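Local coordinates for putative DNA ligase-like protein Rv0938/MT0965 (Mycobacterium tuberculosis, PDB 2IRU) that probably works with Ku to repair DNA double-strand breaks by non-homologous end joining, this chain being its nucleotide-adding polymerase domain, at residues G45-R50 against V113-W118; D34-V39 against P243-G248; Q10-T15 against S98-A103; Y22-T27 against R249-V254. All coordinates share one frame; numbering follows the deposited sequence.

Interaction 1. Residues G45-R50 against V113-W118; sequences GHIAGR and VHVPQW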
loop_
_atom_site.group_PDB
_atom_site.type_symbol
_atom_site.label_atom_id
_atom_site.label_comp_id
_atom_site.label_asym_id
_atom_site.label_seq_id
_atom_site.Cartn_x
_atom_site.Cartn_y
_atom_site.Cartn_z
ATOM N N GLY A 45 -1.582 7.156 9.379
ATOM C CA GLY A 45 -0.416 8.020 9.137
ATOM C C GLY A 45 0.165 7.761 7.750
ATOM O O GLY A 45 0.784 8.638 7.141
ATOM N N HIS A 46 -0.026 6.544 7.256
ATOM C CA HIS A 46 0.574 6.149 5.961
ATOM C C HIS A 46 -0.306 6.344 4.730
ATOM O O HIS A 46 0.170 6.173 3.576
ATOM C CB HIS A 46 1.129 4.718 6.042
ATOM C CG HIS A 46 1.814 4.449 7.341
ATOM N ND1 HIS A 46 3.001 5.058 7.696
ATOM C CD2 HIS A 46 1.443 3.693 8.396
ATOM C CE1 HIS A 46 3.332 4.670 8.918
ATOM N NE2 HIS A 46 2.395 3.848 9.365
ATOM N N ILE A 47 -1.573 6.711 4.986
ATOM C CA ILE A 47 -2.517 7.066 3.941
ATOM C C ILE A 47 -3.005 8.524 4.035
ATOM O O ILE A 47 -3.582 9.026 3.081
ATOM C CB ILE A 47 -3.680 6.066 3.834
ATOM C CG1 ILE A 47 -4.535 6.090 5.103
ATOM C CG2 ILE A 47 -3.110 4.637 3.692
ATOM C CD1 ILE A 47 -5.780 5.095 5.039
ATOM N N ALA A 48 -2.723 9.187 5.160
ATOM C CA ALA A 48 -3.048 10.628 5.312
ATOM C C ALA A 48 -2.517 11.436 4.122
ATOM O O ALA A 48 -1.379 11.247 3.661
ATOM C CB ALA A 48 -2.434 11.177 6.595
ATOM N N GLY A 49 -3.342 12.380 3.660
ATOM C CA GLY A 49 -2.926 13.296 2.609
ATOM C C GLY A 49 -2.861 12.675 1.217
ATOM O O GLY A 49 -2.508 13.366 0.258
ATOM N N ARG A 50 -3.208 11.384 1.098
ATOM C CA ARG A 50 -3.071 10.693 -0.198
ATOM C C ARG A 50 -4.441 10.396 -0.810
ATOM O O ARG A 50 -5.377 10.058 -0.062
ATOM C CB ARG A 50 -2.329 9.375 -0.005
ATOM C CG ARG A 50 -0.962 9.631 0.617
ATOM C CD ARG A 50 -0.117 8.341 0.817
ATOM N NE ARG A 50 0.949 8.723 1.741
ATOM C CZ ARG A 50 2.119 9.273 1.387
ATOM N NH1 ARG A 50 2.471 9.396 0.094
ATOM N NH2 ARG A 50 2.962 9.656 2.337
ATOM N N VAL A 113 -7.325 -0.763 -0.013
ATOM C CA VAL A 113 -7.026 0.687 -0.155
ATOM C C VAL A 113 -5.648 0.814 -0.825
ATOM O O VAL A 113 -4.686 0.216 -0.346
ATOM C CB VAL A 113 -7.027 1.380 1.223
ATOM C CG1 VAL A 113 -6.679 2.878 1.121
ATOM C CG2 VAL A 113 -8.381 1.147 1.889
ATOM N N HIS A 114 -5.573 1.576 -1.913
ATOM C CA HIS A 114 -4.324 1.804 -2.650
ATOM C C HIS A 114 -4.022 3.292 -2.634
ATOM O O HIS A 114 -4.951 4.110 -2.785
ATOM C CB HIS A 114 -4.495 1.363 -4.104
ATOM C CG HIS A 114 -4.768 -0.102 -4.276
ATOM N ND1 HIS A 114 -3.905 -0.946 -4.940
ATOM C CD2 HIS A 114 -5.827 -0.864 -3.900
ATOM C CE1 HIS A 114 -4.414 -2.169 -4.956
ATOM N NE2 HIS A 114 -5.593 -2.143 -4.354
ATOM N N VAL A 115 -2.759 3.658 -2.404
ATOM C CA VAL A 115 -2.379 5.086 -2.390
ATOM C C VAL A 115 -1.043 5.295 -3.155
ATOM O O VAL A 115 -0.194 4.369 -3.237
ATOM C CB VAL A 115 -2.217 5.653 -0.933
ATOM C CG1 VAL A 115 -3.593 5.712 -0.198
ATOM C CG2 VAL A 115 -1.160 4.837 -0.124
ATOM N N PRO A 116 -0.850 6.506 -3.718
ATOM C CA PRO A 116 0.465 6.813 -4.322
ATOM C C PRO A 116 1.453 7.294 -3.268
ATOM O O PRO A 116 1.094 7.366 -2.088
ATOM C CB PRO A 116 0.115 7.923 -5.321
ATOM C CG PRO A 116 -1.004 8.744 -4.552
ATOM C CD PRO A 116 -1.821 7.613 -3.848
ATOM N N GLN A 117 2.683 7.613 -3.699
ATOM C CA GLN A 117 3.786 7.919 -2.773
ATOM C C GLN A 117 3.939 9.423 -2.533
ATOM O O GLN A 117 4.879 9.851 -1.857
ATOM C CB GLN A 117 5.119 7.297 -3.290
ATOM C CG GLN A 117 4.955 5.838 -3.699
ATOM C CD GLN A 117 4.207 5.006 -2.623
ATOM O OE1 GLN A 117 4.606 5.009 -1.436
ATOM N NE2 GLN A 117 3.106 4.320 -3.029
ATOM N N TRP A 118 3.013 10.180 -3.104
ATOM C CA TRP A 118 2.910 11.625 -2.880
ATOM C C TRP A 118 1.686 11.988 -2.039
ATOM O O TRP A 118 0.722 11.217 -1.952
ATOM C CB TRP A 118 2.923 12.398 -4.205
ATOM C CG TRP A 118 1.833 11.987 -5.171
ATOM C CD1 TRP A 118 1.960 11.083 -6.205
ATOM C CD2 TRP A 118 0.482 12.480 -5.228
ATOM N NE1 TRP A 118 0.781 10.986 -6.896
ATOM C CE2 TRP A 118 -0.144 11.838 -6.328
ATOM C CE3 TRP A 118 -0.262 13.414 -4.470
ATOM C CZ2 TRP A 118 -1.481 12.080 -6.679
ATOM C CZ3 TRP A 118 -1.600 13.643 -4.820
ATOM C CH2 TRP A 118 -2.192 12.957 -5.905
#
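The type II beta turn from Ile47 to Arg50, which leads the chain out of helix 29-47, brings Arg50 and Ile47 against Val115 and Pro116 at the end of strand 112-115, in the primase-polymerase fold. It illustrates how one arginine can offer an apolar stem and a polar tip. Arg50 starts with CG anti to its own carbonyl carbon (chi1 -58°) and stays extended as far as NE, crossing Val115 at about a right angle. Its CB lies 3.8 Å from Val115 CB, and farther out its CD lies 3.8 Å from Val115 CG2. Ile47 meets the other methyl of the same valine, with its CB 4.0 Å from Val115 CG1. At the far end Arg50 NH1 donates to Pro116 O at 3.3 Å, with an N-H...O angle of 151°; the oxygen lies somewhat out of the guanidinium plane. The peptide after Pro116 crowds the guanidinium edge at NH1. Behind it Pro116 CG rests 3.6 Å above the plane of the Trp118 ring, toward the rim. NE makes a weak bond back to His46 O, while NH2 bonds Thr135 and forms a salt bridge with Asp291. His114, a probable substrate-binding residue, turns its CB away from the turn. The buried guanidinium is thus held from several directions, and the carboxylate of Asp291 would help to offset its charge, while the Pro116 carbonyl gives NH1 one rather long bond.

Interaction 2. Residues D34-V39 against P243-G248; sequences DYYAGV and PYSLRG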
loop_
_atom_site.group_PDB
_atom_site.type_symbol
_atom_site.label_atom_id
_atom_site.label_comp_id
_atom_site.label_asym_id
_atom_site.label_seq_id
_atom_site.Cartn_x
_atom_site.Cartn_y
_atom_site.Cartn_z
ATOM N N ASP A 34 -14.320 -4.478 12.260
ATOM C CA ASP A 34 -13.536 -4.455 13.487
ATOM C C ASP A 34 -12.055 -4.385 13.134
ATOM O O ASP A 34 -11.294 -3.742 13.818
ATOM C CB ASP A 34 -13.852 -5.687 14.351
ATOM C CG ASP A 34 -15.152 -5.517 15.174
ATOM O OD1 ASP A 34 -15.730 -4.398 15.212
ATOM O OD2 ASP A 34 -15.576 -6.507 15.814
ATOM N N TYR A 35 -11.653 -5.045 12.064
ATOM C CA TYR A 35 -10.240 -4.985 11.686
ATOM C C TYR A 35 -9.785 -3.571 11.362
ATOM O O TYR A 35 -8.753 -3.093 11.888
ATOM C CB TYR A 35 -9.941 -5.919 10.523
ATOM C CG TYR A 35 -8.547 -5.685 10.005
ATOM C CD1 TYR A 35 -7.415 -6.220 10.671
ATOM C CD2 TYR A 35 -8.339 -4.935 8.838
ATOM C CE1 TYR A 35 -6.094 -6.003 10.157
ATOM C CE2 TYR A 35 -7.029 -4.681 8.332
ATOM C CZ TYR A 35 -5.918 -5.221 8.994
ATOM O OH TYR A 35 -4.621 -4.972 8.569
ATOM N N TYR A 36 -10.553 -2.885 10.511
ATOM C CA TYR A 36 -10.126 -1.547 10.097
ATOM C C TYR A 36 -10.217 -0.569 11.319
ATOM O O TYR A 36 -9.393 0.351 11.471
ATOM C CB TYR A 36 -10.926 -1.092 8.884
ATOM C CG TYR A 36 -10.291 -1.551 7.586
ATOM C CD1 TYR A 36 -8.945 -1.228 7.314
ATOM C CD2 TYR A 36 -11.006 -2.267 6.635
ATOM C CE1 TYR A 36 -8.323 -1.617 6.129
ATOM C CE2 TYR A 36 -10.394 -2.668 5.420
ATOM C CZ TYR A 36 -9.043 -2.327 5.185
ATOM O OH TYR A 36 -8.390 -2.734 4.024
ATOM N N ALA A 37 -11.173 -0.795 12.217
ATOM C CA ALA A 37 -11.147 -0.055 13.490
ATOM C C ALA A 37 -9.875 -0.310 14.275
ATOM O O ALA A 37 -9.290 0.627 14.844
ATOM C CB ALA A 37 -12.357 -0.412 14.335
ATOM N N GLY A 38 -9.464 -1.572 14.329
ATOM C CA GLY A 38 -8.304 -1.987 15.153
ATOM C C GLY A 38 -6.998 -1.438 14.611
ATOM O O GLY A 38 -6.063 -1.160 15.378
ATOM N N VAL A 39 -6.930 -1.329 13.282
ATOM C CA VAL A 39 -5.686 -0.835 12.636
ATOM C C VAL A 39 -5.685 0.666 12.356
ATOM O O VAL A 39 -4.646 1.199 11.932
ATOM C CB VAL A 39 -5.262 -1.631 11.341
ATOM C CG1 VAL A 39 -5.075 -3.139 11.632
ATOM C CG2 VAL A 39 -6.187 -1.342 10.145
ATOM N N PRO A 243 -0.058 0.052 3.294
ATOM C CA PRO A 243 0.255 -0.770 4.458
ATOM C C PRO A 243 -1.006 -0.953 5.345
ATOM O O PRO A 243 -1.791 0.012 5.530
ATOM C CB PRO A 243 1.308 0.048 5.205
ATOM C CG PRO A 243 2.014 0.834 4.098
ATOM C CD PRO A 243 0.882 1.181 3.129
ATOM N N TYR A 244 -1.144 -2.163 5.876
ATOM C CA TYR A 244 -2.311 -2.583 6.696
ATOM C C TYR A 244 -3.618 -2.844 5.923
ATOM O O TYR A 244 -4.578 -3.356 6.503
ATOM C CB TYR A 244 -2.581 -1.622 7.835
ATOM C CG TYR A 244 -1.405 -1.503 8.774
ATOM C CD1 TYR A 244 -1.175 -2.505 9.738
ATOM C CD2 TYR A 244 -0.555 -0.385 8.739
ATOM C CE1 TYR A 244 -0.103 -2.409 10.632
ATOM C CE2 TYR A 244 0.537 -0.277 9.641
ATOM C CZ TYR A 244 0.741 -1.299 10.576
ATOM O OH TYR A 244 1.766 -1.250 11.463
ATOM N N SER A 245 -3.632 -2.535 4.625
ATOM C CA SER A 245 -4.826 -2.914 3.830
ATOM C C SER A 245 -4.983 -4.425 3.785
ATOM O O SER A 245 -3.986 -5.176 3.651
ATOM C CB SER A 245 -4.710 -2.410 2.379
ATOM O OG SER A 245 -5.908 -2.726 1.634
ATOM N N LEU A 246 -6.232 -4.869 3.832
ATOM C CA LEU A 246 -6.571 -6.258 3.503
ATOM C C LEU A 246 -6.309 -6.436 2.008
ATOM O O LEU A 246 -6.227 -5.434 1.246
ATOM C CB LEU A 246 -8.070 -6.521 3.776
ATOM C CG LEU A 246 -8.466 -6.625 5.247
ATOM C CD1 LEU A 246 -9.964 -6.548 5.425
ATOM C CD2 LEU A 246 -7.999 -7.944 5.824
ATOM N N ARG A 247 -6.251 -7.702 1.617
ATOM C CA ARG A 247 -6.189 -8.088 0.212
ATOM C C ARG A 247 -7.433 -8.873 -0.159
ATOM O O ARG A 247 -7.934 -9.720 0.621
ATOM C CB ARG A 247 -4.951 -8.954 -0.062
ATOM C CG ARG A 247 -3.600 -8.299 0.305
ATOM C CD ARG A 247 -3.440 -6.896 -0.286
ATOM N NE ARG A 247 -3.679 -6.834 -1.713
ATOM C CZ ARG A 247 -2.724 -6.856 -2.635
ATOM N NH1 ARG A 247 -1.439 -6.909 -2.282
ATOM N NH2 ARG A 247 -3.049 -6.756 -3.919
ATOM N N GLY A 248 -7.898 -8.646 -1.384
ATOM C CA GLY A 248 -9.076 -9.375 -1.894
ATOM C C GLY A 248 -8.590 -10.650 -2.545
ATOM O O GLY A 248 -8.426 -10.741 -3.773
#
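Tyr35 lays one face of its ring against Leu246, whose CD2 stands 4.2 Å above the ring plane and toward the rim; the two side chains run past each other in opposite directions. With CG anti to the backbone N (chi1 171°), the ring starts out from helix 29-47 in a direction that leads to the loop 243-248. Its hydroxyl ends on a carbonyl: Tyr35 OH donates to Tyr244 O over a short 2.6 Å, the oxygen near the plane of the ring and the donor tilted a little out of the carbonyl plane. One residue on, Tyr36 uses its hydroxyl both ways. Leu246 N donates to Tyr36 OH at 3.0 Å along a nearly straight N-H...O line of 161°, and the same hydroxyl gives its own proton to Leu111 O. The two tyrosines also meet each other, Tyr35 CD2 lying 4.0 Å above the centre of the Tyr36 ring. Leu246 fills the angle between them, its CD1 3.9 Å from Tyr36 CE2. Farther along the helix, Val39 CG2 touches Tyr244 CB at 4.3 Å. The pattern is a worked example of a helix gripping an irregular loop through two phenols, one donating to the loop and one accepting from it. That loop also carries Arg247, a probable substrate ligand, which is salt-bridged to Glu112. Helix 273-283 adds Val276 and Leu277 against Tyr35 and Ile280 against Val39; helix 99-107 packs Leu102 and Ala106 on Tyr36, and strand 253-257 brings Val254 to both Tyr35 and Leu246.

Interaction 3. Residues Q10-T15 against S98-A103; sequences QRVTLT and SATGLA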
loop_
_atom_site.group_PDB
_atom_site.type_symbol
_atom_site.label_atom_id
_atom_site.label_comp_id
_atom_site.label_asym_id
_atom_site.label_seq_id
_atom_site.Cartn_x
_atom_site.Cartn_y
_atom_site.Cartn_z
ATOM N N GLN A 10 -19.021 12.666 11.697
ATOM C CA GLN A 10 -18.747 11.488 10.861
ATOM C C GLN A 10 -19.418 10.272 11.471
ATOM O O GLN A 10 -19.135 9.922 12.612
ATOM C CB GLN A 10 -17.256 11.244 10.825
ATOM C CG GLN A 10 -16.476 12.501 10.341
ATOM C CD GLN A 10 -14.999 12.218 10.010
ATOM O OE1 GLN A 10 -14.478 11.148 10.290
ATOM N NE2 GLN A 10 -14.328 13.212 9.407
ATOM N N ARG A 11 -20.273 9.622 10.693
ATOM C CA ARG A 11 -20.999 8.433 11.156
ATOM C C ARG A 11 -21.087 7.410 10.010
ATOM O O ARG A 11 -21.367 7.766 8.872
ATOM C CB ARG A 11 -22.424 8.792 11.585
ATOM C CG ARG A 11 -22.590 9.869 12.671
ATOM C CD ARG A 11 -24.074 10.108 12.957
ATOM N NE ARG A 11 -24.483 9.428 14.205
ATOM C CZ ARG A 11 -25.359 8.434 14.258
ATOM N NH1 ARG A 11 -25.944 8.016 13.149
ATOM N NH2 ARG A 11 -25.656 7.853 15.410
ATOM N N VAL A 12 -20.854 6.141 10.329
ATOM C CA VAL A 12 -21.036 5.071 9.342
ATOM C C VAL A 12 -21.865 3.986 9.979
ATOM O O VAL A 12 -21.619 3.603 11.127
ATOM C CB VAL A 12 -19.677 4.489 8.904
ATOM C CG1 VAL A 12 -19.822 3.190 8.037
ATOM C CG2 VAL A 12 -18.929 5.546 8.137
ATOM N N THR A 13 -22.845 3.523 9.217
ATOM C CA THR A 13 -23.717 2.430 9.659
ATOM C C THR A 13 -23.299 1.135 8.902
ATOM O O THR A 13 -23.359 1.050 7.665
ATOM C CB THR A 13 -25.225 2.724 9.404
ATOM O OG1 THR A 13 -25.630 3.941 10.079
ATOM C CG2 THR A 13 -26.063 1.534 9.918
ATOM N N LEU A 14 -22.847 0.139 9.646
ATOM C CA LEU A 14 -22.509 -1.132 9.028
ATOM C C LEU A 14 -23.831 -1.862 8.699
ATOM O O LEU A 14 -24.705 -2.040 9.552
ATOM C CB LEU A 14 -21.675 -2.020 9.982
ATOM C CG LEU A 14 -21.235 -3.371 9.451
ATOM C CD1 LEU A 14 -20.295 -3.219 8.233
ATOM C CD2 LEU A 14 -20.574 -4.227 10.582
ATOM N N THR A 15 -23.959 -2.251 7.438
ATOM C CA THR A 15 -25.057 -3.099 7.010
ATOM C C THR A 15 -24.579 -4.494 6.629
ATOM O O THR A 15 -23.403 -4.670 6.321
ATOM C CB THR A 15 -25.831 -2.517 5.783
ATOM O OG1 THR A 15 -24.959 -2.526 4.648
ATOM C CG2 THR A 15 -26.348 -1.087 6.104
ATOM N N SER A 98 -9.358 9.606 8.995
ATOM C CA SER A 98 -9.997 9.380 10.298
ATOM C C SER A 98 -10.425 7.922 10.392
ATOM O O SER A 98 -10.612 7.222 9.379
ATOM C CB SER A 98 -11.233 10.257 10.457
ATOM O OG SER A 98 -12.287 9.826 9.577
ATOM N N ALA A 99 -10.586 7.470 11.639
ATOM C CA ALA A 99 -11.078 6.110 11.879
ATOM C C ALA A 99 -12.443 5.875 11.202
ATOM O O ALA A 99 -12.688 4.813 10.590
ATOM C CB ALA A 99 -11.149 5.848 13.394
ATOM N N THR A 100 -13.306 6.888 11.257
ATOM C CA THR A 100 -14.624 6.732 10.654
ATOM C C THR A 100 -14.536 6.583 9.126
ATOM O O THR A 100 -15.342 5.862 8.523
ATOM C CB THR A 100 -15.589 7.845 11.073
ATOM O OG1 THR A 100 -15.607 7.926 12.507
ATOM C CG2 THR A 100 -16.976 7.498 10.632
ATOM N N GLY A 101 -13.515 7.194 8.512
ATOM C CA GLY A 101 -13.262 7.005 7.102
ATOM C C GLY A 101 -12.965 5.541 6.799
ATOM O O GLY A 101 -13.419 4.977 5.809
ATOM N N LEU A 102 -12.151 4.917 7.660
ATOM C CA LEU A 102 -11.861 3.489 7.474
ATOM C C LEU A 102 -13.103 2.623 7.751
ATOM O O LEU A 102 -13.267 1.577 7.131
ATOM C CB LEU A 102 -10.686 3.048 8.339
ATOM C CG LEU A 102 -9.334 3.512 7.814
ATOM C CD1 LEU A 102 -8.243 3.380 8.850
ATOM C CD2 LEU A 102 -8.937 2.793 6.520
ATOM N N ALA A 103 -13.945 3.055 8.685
ATOM C CA ALA A 103 -15.259 2.401 8.847
ATOM C C ALA A 103 -16.074 2.439 7.527
ATOM O O ALA A 103 -16.745 1.461 7.158
ATOM C CB ALA A 103 -16.020 3.001 10.002
HETATM O O HOH W 1 -17.186 9.194 14.143
#
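Residues Gln10 to Val12 pass in extended form over the first turn of helix 99-107, with CA of Gln10 6.3 Å from CA of Thr100 and Val12 next to Ala103. The helix start is a classic N-cap, and it shows how a capping side chain can also serve a second, distant segment. Ser98 OG accepts from Gly101 N at 3.1 Å, closing the first turn, and donates to Gln10 OE1 at 2.7 Å. To do so it takes a position between its backbone N and carbonyl carbon (chi1 70°). The serine oxygen lies in the plane of the glutamine amide, on a lone pair of OE1, with a C=O...O angle of 137°. Gln10 reaches that far because its chain is extended beyond CG, and its CB passes 3.8 Å from Thr100 CG2. A water supplies a second polar link: it donates to Gln10 O and is hydrogen-bonded to Thr100 OG1. The hydroxyl of Thr100 therefore serves the water, while its methyl is left for apolar contact. Val12 takes up that side. It slides past Thr100 in the opposite direction, CG2 to CG2 at 3.7 Å, and its CB lies 4.1 Å from Ala103 CB, one helical turn on. Trp78 borders Gln10, Val12 and Thr100 together, and Phe33 of helix 29-47 lies against Ala103. This surface contact, away from the annotated sites, joins the N-terminal segment to the start of the helix; at its far end Val12 CG1 sits 3.6 Å from Ala103 O.

Interaction 4. Residues Y22-T27 against R249-V254; sequences YPATGT and RTHPTV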
loop_
_atom_site.group_PDB
_atom_site.type_symbol
_atom_site.label_atom_id
_atom_site.label_comp_id
_atom_site.label_asym_id
_atom_site.label_seq_id
_atom_site.Cartn_x
_atom_site.Cartn_y
_atom_site.Cartn_z
ATOM N N TYR A 22 -15.151 -13.526 2.594
ATOM C CA TYR A 22 -14.126 -14.524 2.244
ATOM C C TYR A 22 -14.681 -15.950 2.499
ATOM O O TYR A 22 -14.564 -16.466 3.615
ATOM C CB TYR A 22 -12.897 -14.314 3.143
ATOM C CG TYR A 22 -12.138 -13.030 2.887
ATOM C CD1 TYR A 22 -11.013 -13.027 2.060
ATOM C CD2 TYR A 22 -12.550 -11.817 3.499
ATOM C CE1 TYR A 22 -10.269 -11.840 1.832
ATOM C CE2 TYR A 22 -11.817 -10.629 3.309
ATOM C CZ TYR A 22 -10.707 -10.651 2.450
ATOM O OH TYR A 22 -10.014 -9.480 2.270
ATOM N N PRO A 23 -15.292 -16.581 1.476
ATOM C CA PRO A 23 -15.934 -17.890 1.718
ATOM C C PRO A 23 -14.982 -18.967 2.263
ATOM O O PRO A 23 -15.421 -19.863 3.007
ATOM C CB PRO A 23 -16.468 -18.314 0.335
ATOM C CG PRO A 23 -16.670 -17.012 -0.434
ATOM C CD PRO A 23 -15.530 -16.068 0.108
ATOM N N ALA A 24 -13.695 -18.887 1.911
ATOM C CA ALA A 24 -12.728 -19.939 2.330
ATOM C C ALA A 24 -12.556 -19.987 3.850
ATOM O O ALA A 24 -12.253 -21.048 4.429
ATOM C CB ALA A 24 -11.391 -19.701 1.686
ATOM N N THR A 25 -12.731 -18.811 4.474
ATOM C CA THR A 25 -12.434 -18.645 5.909
ATOM C C THR A 25 -13.685 -18.195 6.711
ATOM O O THR A 25 -13.645 -18.265 7.950
ATOM C CB THR A 25 -11.301 -17.604 6.096
ATOM O OG1 THR A 25 -11.671 -16.383 5.428
ATOM C CG2 THR A 25 -9.954 -18.132 5.571
ATOM N N GLY A 26 -14.746 -17.765 6.011
ATOM C CA GLY A 26 -15.989 -17.302 6.636
ATOM C C GLY A 26 -15.884 -15.887 7.204
ATOM O O GLY A 26 -16.774 -15.446 7.969
ATOM N N THR A 27 -14.831 -15.171 6.802
ATOM C CA THR A 27 -14.577 -13.799 7.260
ATOM C C THR A 27 -15.698 -12.870 6.791
ATOM O O THR A 27 -16.023 -12.852 5.620
ATOM C CB THR A 27 -13.199 -13.286 6.726
ATOM O OG1 THR A 27 -12.178 -14.252 7.063
ATOM C CG2 THR A 27 -12.876 -11.918 7.385
ATOM N N ARG A 249 -8.254 -11.595 -1.695
ATOM C CA ARG A 249 -7.651 -12.862 -2.102
ATOM C C ARG A 249 -8.424 -13.938 -1.379
ATOM O O ARG A 249 -9.315 -13.648 -0.561
ATOM C CB ARG A 249 -6.170 -12.895 -1.704
ATOM C CG ARG A 249 -5.277 -12.027 -2.591
ATOM C CD ARG A 249 -3.817 -12.280 -2.348
ATOM N NE ARG A 249 -3.361 -13.622 -2.746
ATOM C CZ ARG A 249 -3.049 -13.990 -3.992
ATOM N NH1 ARG A 249 -3.162 -13.139 -5.009
ATOM N NH2 ARG A 249 -2.629 -15.229 -4.231
ATOM N N THR A 250 -8.095 -15.191 -1.670
ATOM C CA THR A 250 -8.820 -16.298 -1.030
ATOM C C THR A 250 -8.849 -16.212 0.498
ATOM O O THR A 250 -9.878 -16.573 1.118
ATOM C CB THR A 250 -8.300 -17.678 -1.499
ATOM O OG1 THR A 250 -6.930 -17.857 -1.102
ATOM C CG2 THR A 250 -8.449 -17.772 -3.002
ATOM N N HIS A 251 -7.716 -15.804 1.099
ATOM C CA HIS A 251 -7.669 -15.550 2.534
ATOM C C HIS A 251 -7.515 -14.060 2.785
ATOM O O HIS A 251 -6.900 -13.369 1.987
ATOM C CB HIS A 251 -6.466 -16.246 3.191
ATOM C CG HIS A 251 -6.617 -17.733 3.259
ATOM N ND1 HIS A 251 -5.804 -18.528 4.039
ATOM C CD2 HIS A 251 -7.499 -18.566 2.671
ATOM C CE1 HIS A 251 -6.172 -19.792 3.910
ATOM N NE2 HIS A 251 -7.205 -19.838 3.087
ATOM N N PRO A 252 -8.005 -13.577 3.924
ATOM C CA PRO A 252 -7.866 -12.170 4.316
ATOM C C PRO A 252 -6.463 -11.822 4.791
ATOM O O PRO A 252 -6.226 -11.561 5.988
ATOM C CB PRO A 252 -8.880 -12.037 5.452
ATOM C CG PRO A 252 -8.958 -13.391 6.042
ATOM C CD PRO A 252 -8.789 -14.354 4.907
ATOM N N THR A 253 -5.511 -11.907 3.864
ATOM C CA THR A 253 -4.150 -11.503 4.179
ATOM C C THR A 253 -4.038 -9.975 4.127
ATOM O O THR A 253 -4.948 -9.270 3.632
ATOM C CB THR A 253 -3.147 -12.155 3.231
ATOM O OG1 THR A 253 -3.632 -11.961 1.909
ATOM C CG2 THR A 253 -3.036 -13.677 3.524
ATOM N N VAL A 254 -2.888 -9.457 4.571
ATOM C CA VAL A 254 -2.706 -8.005 4.726
ATOM C C VAL A 254 -1.345 -7.547 4.178
ATOM O O VAL A 254 -0.357 -8.323 4.233
ATOM C CB VAL A 254 -2.766 -7.645 6.272
ATOM C CG1 VAL A 254 -2.377 -6.192 6.558
ATOM C CG2 VAL A 254 -4.182 -7.918 6.839
HETATM O O HOH W 2 -12.356 -16.881 0.278
#
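CH-pi contacts carry most of the meeting between Tyr22 and Pro252 and between Thr25 and His251. Pro252 CB sits over the middle of the Tyr22 ring, 3.8 Å from its centroid and only 11° off the normal. Thr25 CG2 likewise lies over one face of the His251 imidazole, 4.0 Å from the centroid and somewhat nearer the rim. Simple van der Waals contact fills in between: Ala24 CB is 3.5 Å from Thr250 O, and the Pro252 ring meets two threonine side chains, Thr25 tip to tip, with its OG1 beside CD, and Thr27 obliquely, with CG 3.5 Å from Thr27 OG1. Here two backbone turns present the touching side chains. Gly26 and Thr27 both face Tyr22 in a G1 beta bulge, at the tight connection between strand 20-22 and strand 27-28, and Pro252 is the centre of an inverse gamma turn just before the chain joins strand 253-257. Among polar contacts, the carbonyls of Arg249 and Thr250 come to the edge of the Tyr22 ring, Arg249 O as near as 3.1 Å from Tyr22 CE1. A water bridges the segments, accepting from Ala24 N and donating to Thr250 O at 2.6 Å. Within segment 22-27 Tyr22 O takes the N-H groups of both Thr25 and Gly26, and the Thr25 and Thr27 hydroxyls share a hydrogen bond of 2.7 Å between their OG1 atoms. Tyr22 OH is bonded to Arg247 O, while Arg249 extends toward Ser177, a probable substrate-binding residue, and Tyr273 of helix 273-283 packs on Pro252 and Thr27.

From the N terminus, 10-15 opens the loop that interaction 3 closes at helix 99-107. Before that closure the chain passes 22-27, 34-39 and 45-50, the first segments of the other three contacts, so interaction 3 crosses them all. Interaction 1 closes next, at strand 112-115, followed after a long excursion by interaction 2 and, in the very next residues, interaction 4; the three nest, 1 within 2 within 4. Helix 29-47 supplies one side of interactions 1 and 2, and Ser245 OG joins them by a probable hydrogen bond to Val113 N. Arg247 O similarly joins interaction 2 to Tyr22 OH in interaction 4. Together they tie the N-terminal segments and helix 29-47 to helix 99-107, strand 112-115 and the loop leading into strand 253-257.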